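Local coordinates for 11S globulin seed storage protein (PDB 3QAC) that probably serves as a nutrient reservoir of the seed, built as a two-cupin subunit of the 11S globulin family, at residues T83-P88 against F140-G145. Numbering follows the deposited sequence.
Sequences TGMMIP and FAMPAG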
loop_
_atom_site.group_PDB
_atom_site.type_symbol
_atom_site.label_atom_id
_atom_site.label_comp_id
_atom_site.label_asym_id
_atom_site.label_seq_id
_atom_site.Cartn_x
_atom_site.Cartn_y
_atom_site.Cartn_z
ATOM N N THR A 83 25.856 -16.985 -0.277
ATOM C CA THR A 83 24.489 -17.156 0.142
ATOM C C THR A 83 23.762 -17.960 -0.919
ATOM O O THR A 83 23.911 -17.706 -2.118
ATOM C CB THR A 83 23.791 -15.799 0.366
ATOM O OG1 THR A 83 22.424 -16.026 0.725
ATOM C CG2 THR A 83 23.849 -14.943 -0.885
ATOM N N GLY A 84 23.001 -18.951 -0.474
ATOM C CA GLY A 84 22.101 -19.650 -1.359
ATOM C C GLY A 84 20.672 -19.166 -1.173
ATOM O O GLY A 84 20.122 -19.211 -0.076
ATOM N N MET A 85 20.066 -18.706 -2.259
ATOM C CA MET A 85 18.660 -18.346 -2.261
ATOM C C MET A 85 17.833 -19.433 -2.945
ATOM O O MET A 85 18.128 -19.820 -4.071
ATOM C CB MET A 85 18.500 -17.037 -3.002
ATOM C CG MET A 85 17.853 -15.956 -2.220
ATOM S SD MET A 85 18.462 -14.440 -2.938
ATOM C CE MET A 85 20.165 -14.643 -2.469
ATOM N N MET A 86 16.812 -19.940 -2.265
ATOM C CA MET A 86 15.976 -20.972 -2.862
ATOM C C MET A 86 14.701 -20.351 -3.369
ATOM O O MET A 86 13.650 -20.455 -2.736
ATOM C CB MET A 86 15.643 -22.089 -1.869
ATOM C CG MET A 86 16.857 -22.883 -1.392
ATOM S SD MET A 86 17.532 -22.182 0.117
ATOM C CE MET A 86 16.417 -22.881 1.339
ATOM N N ILE A 87 14.795 -19.683 -4.507
ATOM C CA ILE A 87 13.630 -19.035 -5.063
ATOM C C ILE A 87 12.800 -20.061 -5.802
ATOM O O ILE A 87 13.309 -20.779 -6.660
ATOM C CB ILE A 87 14.017 -17.906 -5.993
ATOM C CG1 ILE A 87 14.892 -16.891 -5.245
ATOM C CG2 ILE A 87 12.778 -17.258 -6.555
ATOM C CD1 ILE A 87 15.707 -15.958 -6.158
ATOM N N PRO A 88 11.512 -20.143 -5.461
ATOM C CA PRO A 88 10.586 -21.103 -6.068
ATOM C C PRO A 88 10.511 -20.925 -7.575
ATOM O O PRO A 88 10.136 -19.848 -8.041
ATOM C CB PRO A 88 9.236 -20.729 -5.441
ATOM C CG PRO A 88 9.590 -20.072 -4.178
ATOM C CD PRO A 88 10.842 -19.299 -4.464
ATOM N N PHE A 140 22.713 -6.460 -0.628
ATOM C CA PHE A 140 21.881 -7.526 -1.153
ATOM C C PHE A 140 20.389 -7.333 -0.774
ATOM O O PHE A 140 20.055 -6.911 0.357
ATOM C CB PHE A 140 22.392 -8.803 -0.512
ATOM C CG PHE A 140 22.230 -10.000 -1.345
ATOM C CD1 PHE A 140 23.305 -10.509 -2.054
ATOM C CD2 PHE A 140 21.016 -10.636 -1.420
ATOM C CE1 PHE A 140 23.171 -11.638 -2.839
ATOM C CE2 PHE A 140 20.873 -11.767 -2.204
ATOM C CZ PHE A 140 21.959 -12.266 -2.914
ATOM N N ALA A 141 19.490 -7.664 -1.702
ATOM C CA ALA A 141 18.050 -7.579 -1.440
ATOM C C ALA A 141 17.415 -8.948 -1.321
ATOM O O ALA A 141 17.489 -9.744 -2.249
ATOM C CB ALA A 141 17.355 -6.785 -2.540
ATOM N N MET A 142 16.792 -9.220 -0.178
ATOM C CA MET A 142 16.022 -10.444 0.037
ATOM C C MET A 142 14.518 -10.185 -0.047
ATOM O O MET A 142 13.961 -9.526 0.822
ATOM C CB MET A 142 16.323 -11.031 1.426
ATOM C CG MET A 142 15.836 -12.462 1.594
ATOM S SD MET A 142 16.680 -13.590 0.447
ATOM C CE MET A 142 18.387 -13.306 0.887
ATOM N N PRO A 143 13.858 -10.696 -1.095
ATOM C CA PRO A 143 12.408 -10.510 -1.217
ATOM C C PRO A 143 11.711 -11.242 -0.097
ATOM O O PRO A 143 12.283 -12.183 0.440
ATOM C CB PRO A 143 12.070 -11.188 -2.545
ATOM C CG PRO A 143 13.382 -11.245 -3.300
ATOM C CD PRO A 143 14.438 -11.399 -2.254
ATOM N N ALA A 144 10.512 -10.795 0.262
ATOM C CA ALA A 144 9.742 -11.406 1.329
ATOM C C ALA A 144 9.590 -12.905 1.096
ATOM O O ALA A 144 9.367 -13.340 -0.019
ATOM C CB ALA A 144 8.397 -10.752 1.431
ATOM N N GLY A 145 9.734 -13.690 2.155
ATOM C CA GLY A 145 9.393 -15.094 2.099
ATOM C C GLY A 145 10.449 -15.991 1.476
ATOM O O GLY A 145 10.366 -17.211 1.583
#
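Met-85 meets Phe-140 and Met-142 across two strand segments, 83-86 and 140-142, whose axes pass 10.6 Å apart, too far for pairing, with 32° between their N-to-C directions, so they run roughly the same way. The two strands belong to facing sheets: 80-86 pairs with 131-135 and 147-151, 138-142 with 72-78. The side chains fill the interval. Met-85 SD lies 5.0 Å from the centroid of the Phe-140 ring and 86° off its normal, so the sulfur sits in the ring plane at the edge, 3.7 Å from Phe-140 CE2, a Met-aromatic contact. The Met-85 methyl is modelled too close to the ring to be relied on. Met-142, folded at chi2 and chi3, comes tip to tip with Met-85, its SD 3.9 Å from Met-85 SD. Thr-83 directs CG2 obliquely at the ring, 3.9 Å from Phe-140 CZ, while its OG1 is hydrogen-bonded to the carbonyl oxygen of Trp-149. Shortening Met-85 to an alanine is likely to leave the Phe-140 edge and the Met-142 sulfur without their common neighbour and open a gap between the sheets. This buried apolar layer between the two sheets is the interior expected of the N-terminal cupin beta-barrel.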